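Local coordinates for protein beta-Ala-His dipeptidase (Homo sapiens, PDB 3DLJ) that hydrolyses Xaa-His dipeptides, above all carnosine and anserine, as a secreted zinc metallopeptidase of the M20 family, at residues A[325-331]-A[347-353]; A[256-261]-A[371-376]; A[273-278]-A[356-360]; A[224-230]-A[385-391]. One frame throughout, in Å; residues are numbered along the deposited sequence.

Interaction 1. Residues A[325-331]-A[347-353]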
# COMPACT_ATOMS: atom_id res chain seq x y z
N LEU A 325 1.54 -0.48 17.42
CA LEU A 325 1.34 -1.92 17.44
C LEU A 325 -0.13 -2.26 17.20
O LEU A 325 -1.01 -1.72 17.88
CB LEU A 325 1.87 -2.52 18.76
CG LEU A 325 1.91 -4.05 18.86
CD1 LEU A 325 2.90 -4.45 19.91
CD2 LEU A 325 0.52 -4.69 19.16
N SER A 326 -0.38 -3.14 16.23
CA SER A 326 -1.73 -3.60 15.91
C SER A 326 -1.85 -5.12 15.93
O SER A 326 -1.03 -5.81 15.32
CB SER A 326 -2.16 -3.10 14.52
OG SER A 326 -2.21 -1.69 14.52
N ILE A 327 -2.86 -5.63 16.61
CA ILE A 327 -3.15 -7.05 16.61
C ILE A 327 -4.18 -7.28 15.52
O ILE A 327 -5.24 -6.65 15.51
CB ILE A 327 -3.64 -7.57 18.00
CG1 ILE A 327 -2.58 -7.35 19.08
CG2 ILE A 327 -4.03 -9.06 17.92
CD1 ILE A 327 -3.20 -7.04 20.45
N HIS A 328 -3.83 -8.16 14.59
CA HIS A 328 -4.60 -8.40 13.38
C HIS A 328 -5.61 -9.52 13.53
O HIS A 328 -6.71 -9.43 13.02
CB HIS A 328 -3.64 -8.69 12.19
CG HIS A 328 -2.58 -7.65 12.00
ND1 HIS A 328 -2.86 -6.30 11.88
CD2 HIS A 328 -1.23 -7.74 11.95
CE1 HIS A 328 -1.74 -5.63 11.73
NE2 HIS A 328 -0.73 -6.48 11.78
N GLY A 329 -5.24 -10.60 14.21
CA GLY A 329 -6.09 -11.75 14.30
C GLY A 329 -5.42 -12.97 14.85
O GLY A 329 -4.26 -12.94 15.25
N ILE A 330 -6.19 -14.06 14.86
CA ILE A 330 -5.73 -15.36 15.29
C ILE A 330 -6.09 -16.37 14.19
O ILE A 330 -7.23 -16.37 13.70
CB ILE A 330 -6.40 -15.77 16.63
CG1 ILE A 330 -6.01 -14.77 17.74
CG2 ILE A 330 -6.06 -17.23 16.99
CD1 ILE A 330 -6.66 -14.98 19.11
N GLU A 331 -5.15 -17.24 13.83
CA GLU A 331 -5.42 -18.34 12.89
C GLU A 331 -5.49 -19.68 13.68
O GLU A 331 -4.75 -19.85 14.63
CB GLU A 331 -4.32 -18.38 11.82
CG GLU A 331 -4.46 -19.50 10.73
CD GLU A 331 -3.20 -19.65 9.86
OE1 GLU A 331 -2.38 -18.69 9.81
OE2 GLU A 331 -3.04 -20.73 9.23
N VAL A 347 -2.82 -22.59 17.50
CA VAL A 347 -3.27 -21.26 17.13
C VAL A 347 -2.08 -20.35 16.86
O VAL A 347 -0.99 -20.54 17.44
CB VAL A 347 -4.16 -20.66 18.25
CG1 VAL A 347 -5.48 -21.38 18.32
CG2 VAL A 347 -3.44 -20.76 19.61
N ILE A 348 -2.27 -19.38 15.96
CA ILE A 348 -1.22 -18.42 15.59
C ILE A 348 -1.77 -16.99 15.70
O ILE A 348 -2.68 -16.60 14.96
CB ILE A 348 -0.67 -18.65 14.12
CG1 ILE A 348 -0.42 -20.14 13.83
CG2 ILE A 348 0.66 -17.88 13.87
CD1 ILE A 348 0.17 -20.41 12.46
N GLY A 349 -1.21 -16.22 16.63
CA GLY A 349 -1.55 -14.82 16.76
C GLY A 349 -0.77 -14.02 15.73
O GLY A 349 0.37 -14.35 15.42
N LYS A 350 -1.39 -12.96 15.20
CA LYS A 350 -0.74 -12.07 14.23
C LYS A 350 -0.79 -10.63 14.69
O LYS A 350 -1.85 -10.12 15.09
CB LYS A 350 -1.41 -12.17 12.86
CG LYS A 350 -1.78 -13.58 12.42
CD LYS A 350 -0.70 -14.29 11.64
CE LYS A 350 -1.14 -15.73 11.37
NZ LYS A 350 -1.74 -15.90 10.02
N PHE A 351 0.36 -9.97 14.63
CA PHE A 351 0.45 -8.57 14.99
C PHE A 351 1.69 -7.97 14.35
O PHE A 351 2.59 -8.69 13.94
CB PHE A 351 0.46 -8.38 16.53
CG PHE A 351 1.75 -8.82 17.21
CD1 PHE A 351 2.79 -7.90 17.41
CD2 PHE A 351 1.93 -10.13 17.64
CE1 PHE A 351 3.96 -8.27 18.05
CE2 PHE A 351 3.11 -10.51 18.28
CZ PHE A 351 4.13 -9.58 18.49
N SER A 352 1.73 -6.65 14.27
CA SER A 352 2.87 -5.99 13.67
C SER A 352 3.15 -4.68 14.37
O SER A 352 2.29 -4.10 15.00
CB SER A 352 2.67 -5.77 12.15
OG SER A 352 1.49 -5.03 11.87
N ILE A 353 4.39 -4.24 14.25
CA ILE A 353 4.84 -2.98 14.79
C ILE A 353 5.38 -2.14 13.63
O ILE A 353 6.33 -2.53 12.93
CB ILE A 353 5.94 -3.20 15.88
CG1 ILE A 353 5.41 -4.11 17.00
CG2 ILE A 353 6.41 -1.87 16.44
CD1 ILE A 353 6.46 -4.55 18.03

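Interaction 2. Residues A[256-261]-A[371-376]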
# COMPACT_ATOMS: atom_id res chain seq x y z
N ALA A 256 -3.06 -14.33 26.48
CA ALA A 256 -2.18 -13.71 27.45
C ALA A 256 -0.93 -13.12 26.77
O ALA A 256 -0.48 -12.04 27.14
CB ALA A 256 -1.78 -14.71 28.53
N LEU A 257 -0.38 -13.82 25.78
CA LEU A 257 0.73 -13.28 24.98
C LEU A 257 0.36 -12.02 24.23
O LEU A 257 1.06 -11.02 24.32
CB LEU A 257 1.25 -14.33 23.99
CG LEU A 257 1.99 -15.48 24.69
CD1 LEU A 257 2.15 -16.64 23.74
CD2 LEU A 257 3.34 -15.00 25.23
N LEU A 258 -0.73 -12.06 23.49
CA LEU A 258 -1.24 -10.90 22.77
C LEU A 258 -1.63 -9.73 23.68
O LEU A 258 -1.43 -8.57 23.32
CB LEU A 258 -2.45 -11.31 21.91
CG LEU A 258 -2.21 -12.33 20.78
CD1 LEU A 258 -3.54 -12.65 20.05
CD2 LEU A 258 -1.12 -11.86 19.80
N GLY A 259 -2.19 -10.04 24.85
CA GLY A 259 -2.58 -9.04 25.81
C GLY A 259 -1.45 -8.36 26.56
O GLY A 259 -1.68 -7.40 27.28
N SER A 260 -0.23 -8.86 26.38
CA SER A 260 0.96 -8.35 27.06
C SER A 260 1.73 -7.28 26.24
O SER A 260 2.75 -6.78 26.69
CB SER A 260 1.90 -9.53 27.36
OG SER A 260 2.64 -9.87 26.18
N LEU A 261 1.23 -6.96 25.05
CA LEU A 261 1.97 -6.19 24.04
C LEU A 261 1.77 -4.68 24.07
O LEU A 261 2.71 -3.94 23.79
CB LEU A 261 1.65 -6.72 22.63
CG LEU A 261 2.17 -8.12 22.25
CD1 LEU A 261 1.44 -8.64 21.02
CD2 LEU A 261 3.69 -8.21 22.08
N HIS A 371 10.55 -10.67 25.03
CA HIS A 371 9.37 -10.30 25.78
C HIS A 371 8.36 -11.46 25.81
O HIS A 371 7.92 -11.86 26.89
CB HIS A 371 8.76 -9.01 25.22
CG HIS A 371 7.41 -8.69 25.79
ND1 HIS A 371 7.25 -8.13 27.04
CD2 HIS A 371 6.17 -8.86 25.29
CE1 HIS A 371 5.97 -7.97 27.29
NE2 HIS A 371 5.29 -8.40 26.24
N LEU A 372 8.05 -12.00 24.64
CA LEU A 372 7.06 -13.08 24.54
C LEU A 372 7.47 -14.35 25.29
O LEU A 372 6.63 -14.94 25.98
CB LEU A 372 6.70 -13.35 23.07
CG LEU A 372 5.89 -12.23 22.39
CD1 LEU A 372 5.76 -12.44 20.89
CD2 LEU A 372 4.51 -12.03 23.03
N GLU A 373 8.74 -14.77 25.14
CA GLU A 373 9.35 -15.85 25.92
C GLU A 373 9.25 -15.61 27.41
O GLU A 373 8.89 -16.52 28.16
CB GLU A 373 10.83 -16.06 25.52
CG GLU A 373 10.96 -16.63 24.12
CD GLU A 373 12.39 -16.66 23.56
OE1 GLU A 373 13.35 -16.10 24.15
OE2 GLU A 373 12.54 -17.26 22.48
N ASP A 374 9.53 -14.39 27.86
CA ASP A 374 9.40 -14.09 29.29
C ASP A 374 7.94 -14.20 29.79
O ASP A 374 7.70 -14.75 30.88
CB ASP A 374 10.04 -12.73 29.62
CG ASP A 374 11.58 -12.80 29.67
OD1 ASP A 374 12.16 -13.90 29.56
OD2 ASP A 374 12.22 -11.73 29.82
N VAL A 375 6.98 -13.70 29.02
CA VAL A 375 5.57 -13.85 29.39
C VAL A 375 5.16 -15.32 29.39
O VAL A 375 4.52 -15.79 30.33
CB VAL A 375 4.64 -13.02 28.47
CG1 VAL A 375 3.13 -13.38 28.70
CG2 VAL A 375 4.88 -11.53 28.68
N PHE A 376 5.49 -16.02 28.32
CA PHE A 376 5.13 -17.43 28.20
C PHE A 376 5.73 -18.30 29.32
O PHE A 376 5.05 -19.16 29.88
CB PHE A 376 5.54 -17.97 26.85
CG PHE A 376 4.99 -19.33 26.56
CD1 PHE A 376 3.63 -19.50 26.30
CD2 PHE A 376 5.84 -20.45 26.54
CE1 PHE A 376 3.12 -20.75 26.01
CE2 PHE A 376 5.34 -21.71 26.26
CZ PHE A 376 3.98 -21.86 25.99

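Interaction 3. Residues A[273-278]-A[356-360]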
# COMPACT_ATOMS: atom_id res chain seq x y z
N ILE A 273 11.53 -1.06 23.08
CA ILE A 273 10.93 -0.54 21.84
C ILE A 273 11.09 0.97 21.56
O ILE A 273 11.13 1.38 20.40
CB ILE A 273 9.44 -1.02 21.68
CG1 ILE A 273 9.41 -2.43 21.10
CG2 ILE A 273 8.68 -0.14 20.67
CD1 ILE A 273 9.55 -2.49 19.58
N TYR A 274 11.23 1.79 22.60
CA TYR A 274 11.33 3.25 22.41
C TYR A 274 12.76 3.77 22.49
O TYR A 274 13.02 4.93 22.23
CB TYR A 274 10.42 4.01 23.38
CG TYR A 274 8.96 3.75 23.12
CD1 TYR A 274 8.26 2.83 23.87
CD2 TYR A 274 8.29 4.41 22.09
CE1 TYR A 274 6.91 2.55 23.62
CE2 TYR A 274 6.94 4.16 21.82
CZ TYR A 274 6.26 3.22 22.61
OH TYR A 274 4.93 2.94 22.35
N ASP A 275 13.68 2.88 22.82
CA ASP A 275 15.08 3.23 23.00
C ASP A 275 15.66 4.09 21.89
O ASP A 275 16.34 5.08 22.16
CB ASP A 275 15.92 1.97 23.17
CG ASP A 275 15.69 1.30 24.50
OD1 ASP A 275 14.96 1.85 25.38
OD2 ASP A 275 16.27 0.21 24.66
N GLU A 276 15.39 3.70 20.65
CA GLU A 276 16.03 4.29 19.48
C GLU A 276 15.15 5.21 18.62
O GLU A 276 15.60 5.66 17.56
CB GLU A 276 16.70 3.20 18.63
CG GLU A 276 17.80 2.41 19.37
CD GLU A 276 18.69 1.62 18.42
OE1 GLU A 276 19.66 2.22 17.87
OE2 GLU A 276 18.42 0.40 18.23
N VAL A 277 13.92 5.49 19.07
CA VAL A 277 13.06 6.47 18.36
C VAL A 277 13.73 7.84 18.43
O VAL A 277 14.16 8.25 19.51
CB VAL A 277 11.62 6.55 18.96
CG1 VAL A 277 10.73 7.51 18.14
CG2 VAL A 277 10.96 5.16 19.07
N VAL A 278 13.84 8.56 17.31
CA VAL A 278 14.50 9.88 17.39
C VAL A 278 13.74 10.83 18.32
O VAL A 278 12.50 10.84 18.31
CB VAL A 278 14.78 10.58 16.02
CG1 VAL A 278 15.76 9.77 15.20
CG2 VAL A 278 13.52 10.83 15.26
N VAL A 356 9.81 3.40 12.94
CA VAL A 356 10.16 4.77 12.63
C VAL A 356 11.67 4.98 12.93
O VAL A 356 12.27 4.18 13.64
CB VAL A 356 9.30 5.79 13.45
CG1 VAL A 356 7.82 5.58 13.17
CG2 VAL A 356 9.58 5.67 14.96
N PRO A 357 12.28 6.02 12.35
CA PRO A 357 13.64 6.39 12.73
C PRO A 357 13.77 6.60 14.25
O PRO A 357 12.90 7.23 14.85
CB PRO A 357 13.86 7.72 12.00
CG PRO A 357 12.91 7.71 10.86
CD PRO A 357 11.75 6.85 11.24
N HIS A 358 14.83 6.07 14.88
CA HIS A 358 15.88 5.28 14.23
C HIS A 358 15.86 3.79 14.63
O HIS A 358 16.90 3.24 14.95
CB HIS A 358 17.26 5.86 14.55
CG HIS A 358 17.67 6.95 13.63
ND1 HIS A 358 18.42 8.03 14.03
CD2 HIS A 358 17.41 7.14 12.31
CE1 HIS A 358 18.62 8.84 13.00
NE2 HIS A 358 18.01 8.33 11.95
N MET A 359 14.69 3.15 14.58
CA MET A 359 14.56 1.76 15.06
C MET A 359 15.26 0.70 14.18
O MET A 359 15.11 0.69 12.96
CB MET A 359 13.07 1.40 15.26
CG MET A 359 12.30 2.35 16.21
SD MET A 359 10.51 2.10 16.24
CE MET A 359 10.39 0.64 17.30
N ASN A 360 15.98 -0.21 14.83
CA ASN A 360 16.57 -1.37 14.16
C ASN A 360 15.64 -2.62 14.12
O ASN A 360 15.20 -3.11 15.16
CB ASN A 360 17.90 -1.72 14.84
CG ASN A 360 18.66 -2.81 14.10
OD1 ASN A 360 18.61 -3.98 14.48
ND2 ASN A 360 19.35 -2.42 13.02

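Interaction 4. Residues A[224-230]-A[385-391]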
# COMPACT_ATOMS: atom_id res chain seq x y z
N ASN A 224 8.00 -1.70 8.95
CA ASN A 224 7.09 -2.66 9.57
C ASN A 224 7.79 -3.93 10.07
O ASN A 224 8.81 -4.33 9.54
CB ASN A 224 5.90 -3.02 8.65
CG ASN A 224 4.67 -3.48 9.46
OD1 ASN A 224 4.67 -3.43 10.69
ND2 ASN A 224 3.63 -3.91 8.78
N SER A 225 7.22 -4.54 11.10
CA SER A 225 7.65 -5.85 11.51
C SER A 225 6.40 -6.70 11.82
O SER A 225 5.61 -6.36 12.69
CB SER A 225 8.63 -5.76 12.68
OG SER A 225 8.07 -4.98 13.72
N TYR A 226 6.22 -7.76 11.05
CA TYR A 226 5.08 -8.62 11.19
C TYR A 226 5.46 -9.88 11.99
O TYR A 226 6.40 -10.59 11.63
CB TYR A 226 4.53 -8.99 9.80
CG TYR A 226 3.04 -9.29 9.83
CD1 TYR A 226 2.09 -8.31 9.52
CD2 TYR A 226 2.58 -10.56 10.21
CE1 TYR A 226 0.72 -8.58 9.56
CE2 TYR A 226 1.23 -10.85 10.26
CZ TYR A 226 0.31 -9.86 9.94
OH TYR A 226 -1.01 -10.20 9.98
N PHE A 227 4.73 -10.13 13.08
CA PHE A 227 5.00 -11.27 13.95
C PHE A 227 3.88 -12.30 13.89
O PHE A 227 2.70 -11.97 13.76
CB PHE A 227 5.24 -10.81 15.40
CG PHE A 227 6.52 -10.04 15.59
CD1 PHE A 227 6.54 -8.66 15.40
CD2 PHE A 227 7.69 -10.68 15.96
CE1 PHE A 227 7.72 -7.94 15.54
CE2 PHE A 227 8.87 -9.96 16.11
CZ PHE A 227 8.88 -8.59 15.90
N MET A 228 4.27 -13.56 13.92
CA MET A 228 3.36 -14.66 14.08
C MET A 228 3.76 -15.35 15.36
O MET A 228 4.93 -15.62 15.57
CB MET A 228 3.51 -15.61 12.90
CG MET A 228 3.09 -14.94 11.57
SD MET A 228 2.89 -16.21 10.31
CE MET A 228 2.37 -15.18 8.96
N VAL A 229 2.78 -15.62 16.23
CA VAL A 229 3.04 -16.29 17.49
C VAL A 229 2.22 -17.57 17.55
O VAL A 229 1.02 -17.52 17.80
CB VAL A 229 2.68 -15.40 18.72
CG1 VAL A 229 3.04 -16.09 20.07
CG2 VAL A 229 3.33 -14.04 18.62
N GLU A 230 2.88 -18.70 17.33
CA GLU A 230 2.24 -20.00 17.40
C GLU A 230 2.29 -20.60 18.81
O GLU A 230 3.35 -20.68 19.43
CB GLU A 230 2.85 -20.95 16.36
CG GLU A 230 2.09 -22.27 16.18
CD GLU A 230 2.88 -23.32 15.37
OE1 GLU A 230 3.93 -23.79 15.83
OE2 GLU A 230 2.45 -23.67 14.26
N MET A 385 5.77 -22.64 22.28
CA MET A 385 5.57 -21.39 21.59
C MET A 385 6.66 -21.14 20.56
O MET A 385 7.84 -21.27 20.85
CB MET A 385 5.48 -20.22 22.55
CG MET A 385 5.32 -18.88 21.82
SD MET A 385 5.66 -17.51 22.90
CE MET A 385 7.42 -17.67 23.15
N VAL A 386 6.24 -20.76 19.36
CA VAL A 386 7.17 -20.28 18.36
C VAL A 386 6.81 -18.85 17.90
O VAL A 386 5.73 -18.60 17.36
CB VAL A 386 7.22 -21.22 17.13
CG1 VAL A 386 8.30 -20.75 16.14
CG2 VAL A 386 7.47 -22.65 17.58
N VAL A 387 7.73 -17.91 18.14
CA VAL A 387 7.65 -16.58 17.59
C VAL A 387 8.42 -16.54 16.28
O VAL A 387 9.54 -17.02 16.21
CB VAL A 387 8.28 -15.52 18.53
CG1 VAL A 387 8.12 -14.13 17.94
CG2 VAL A 387 7.65 -15.58 19.90
N SER A 388 7.81 -15.98 15.23
CA SER A 388 8.58 -15.67 14.04
C SER A 388 8.23 -14.31 13.45
O SER A 388 7.07 -13.97 13.26
CB SER A 388 8.55 -16.80 13.00
OG SER A 388 7.27 -16.98 12.45
N MET A 389 9.27 -13.52 13.19
CA MET A 389 9.10 -12.28 12.47
C MET A 389 9.25 -12.58 10.98
O MET A 389 10.32 -12.93 10.50
CB MET A 389 10.10 -11.22 12.92
CG MET A 389 9.74 -9.84 12.41
SD MET A 389 11.04 -8.66 12.71
CE MET A 389 12.21 -9.16 11.43
N THR A 390 8.14 -12.45 10.27
CA THR A 390 8.04 -12.95 8.92
C THR A 390 8.36 -11.84 7.95
O THR A 390 8.71 -12.08 6.80
CB THR A 390 6.63 -13.57 8.65
OG1 THR A 390 5.61 -12.72 9.19
CG2 THR A 390 6.50 -14.95 9.36
N LEU A 391 8.28 -10.60 8.43
CA LEU A 391 8.47 -9.43 7.59
C LEU A 391 9.08 -8.32 8.43
O LEU A 391 8.62 -8.07 9.55
CB LEU A 391 7.12 -9.03 7.03
CG LEU A 391 6.78 -7.68 6.43
CD1 LEU A 391 7.75 -7.36 5.37
CD2 LEU A 391 5.38 -7.82 5.84

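Interaction 1. Residues A[325-331]-A[347-353]
H328 reaches from 325-331 to S352 on the neighbouring strand, NE2 sitting 2.7 Å from OG, with the hydroxyl at the ring edge and near its plane; either partner could supply the proton. With CG anti to the carbonyl carbon (chi1 -53°), the imidazole lies along the second strand, CD2 3.6 Å from F351 CA. S326 O stands over the centre of one ring face, and the ring of Y226, nearly parallel to it, meets it offset from the other side; the bond at NE2 and S326 O over the face probably restrain the ring. At the far end E331 and K350 form a salt bridge, OE1 to NZ 2.9 Å. The glutamate runs out extended, while the lysine bends at chi2 (-90°) to bring its amine round, meeting OE1 nearly along the carboxylate C-O line. On the other sheet face L325 CD1 packs on I353 CG1 at 3.9 Å, and I330 CG2 lies beside V347 CB.

Behind these contacts is an antiparallel pairing with a classic beta bulge: H328 and G329 both face K350, whose O accepts from H328 N at 2.8 Å and whose N gives to G329 O at 2.9 Å. Strand 346-355 continues the sheet through backbone bonds to strand 216-232. The side carrying F351 and I330 is covered by helices 250-258 and 361-377, with V347 and I330 on L254 and F351 on L372.

Interaction 2. Residues A[256-261]-A[371-376]
L257 pushes its CD2 methyl into the flank of helix 361-377, where it meets L372 O at 3.4 Å, V375 CG1 at 3.8 Å and F376 CB at 4.0 Å. The L257 and V375 side chains run past one another from opposing backbones, and the methyl settles among L372, V375 and F376. L372 answers with its own CD2, which lies against L257 CD2 and also touches L261 CD2 at 4.0 Å, L261 and L372 set nearly perpendicular.

The polar part of the contact is built on S260, which sits in the type I turn L258-L261. Its OG, placed between backbone N and carbonyl carbon (chi1 80°), donates to L257 O at 2.7 Å and accepts from H371 NE2 at 3.0 Å, in a relay from imidazole to hydroxyl to helix carbonyl. The hydroxyl stands 28° out of the imidazole plane, and NE2 also makes a weak bond to S260 O. V375 CG2 lies over one face of the ring, toward its rim. A leucine at H371 would probably leave S260 OG without its donor and the turn less firmly tied to the helix.

Both helices lie on one side of the sheet: L257 and L372 rest on V229 of strand 216-232, L372 also on F351 and V387, and L257 and F376 on M385 of strand 384-397.

Interaction 3. Residues A[273-278]-A[356-360]
The peptide between P357 and H358 is cis, which turns its carbonyl and its N-H to the same side, so that one peptide unit serves two residues of 273-278: H358 N gives to E276 O at 2.8 Å, and P357 O accepts from V278 N at 3.0 Å with the N-H almost straight on it (170°). E276 presents its carbonyl from the type I turn Y274-V277. V278 also meets the histidine through its side chain: its CG1, anti to the carbonyl carbon (chi1 -64°), lies over the imidazole face of H358 in a CH-pi contact, 3.7 Å from the ring centroid and displaced toward the ND1 side. V277 points its two methyls at different neighbours, CG1 to V356 CG2 at 3.8 Å and CG2 toward M359 SD. The methionine runs inward, and a bend at its last torsion (chi3 78°) carries CE to within 3.3 Å of I273 O and against I273 CG2. Its sulfur also takes a weak bond from V356 N.

P323 lies against V356 and M359, and V364 of helix 361-377 against I273 and M359. Two irregular connections thus meet just ahead of that helix, where N360 is the N-cap, its OD1 accepting from A363 N: a loop-to-loop contact centred on a non-proline cis peptide at a helix start.

Interaction 4. Residues A[224-230]-A[385-391]
Y226 O is gripped twice by T390, through the backbone N at 2.9 Å and, weakly, through OG1 at 3.3 Å; the threonine hydroxyl sits between its own backbone N and carbonyl carbon (chi1 44°), a torsion that turns it back toward the same oxygen. Antiparallel strands of the M20 lid-domain sheet meet here, and a beta bulge shifts the register by one: Y226 pairs with L391, F227 with M389. Y226 N gives to L391 O at 2.8 Å, and M228 and E230 continue with paired bonds to S388 and V386.

The F227 ring carries the side facing the helices. M389, with CG anti to the backbone N (chi1 -167°) and a bend at chi3, lays CG over one face at 3.9 Å from the centroid, while SD stands more obliquely in a Met-aromatic contact. V387 CG1 touches the ring at its edge, 4.0 Å from CD2, and the ring of F351, planes about 15° apart, meets it offset, on the other side of its plane from M389. With an alanine at F227 a gap would probably open between M389 and F351, leaving the methionine without its aromatic neighbour.

M228, on the side away from the helices, touches T390 CG2 with its SD. E230 sends its carboxylate to R346 in a salt bridge. At the other end M389 SD rests on S225 CB, 3.8 Å away.

Overall arrangement
The four contacts are nested along the chain: interaction 4 closes the longest loop, interaction 2 lies inside it, interaction 3 inside that, and interaction 1 is innermost. Interactions 1 and 4, centres 9 Å apart, share one sheet, since strands 346-355 and 216-232 are neighbours joined by F351 O to F227 N and V229 O to G349 N. Interaction 2, 12 to 13 Å from both, joins the two helices on one face of that sheet. Interaction 3 lies farther off, about 21 Å from interaction 2, where loops lead into helix 361-377. All four lie in the two-layer alpha/beta unit that corresponds to the lid domain of M20 peptidases, beside the zinc-bearing catalytic domain.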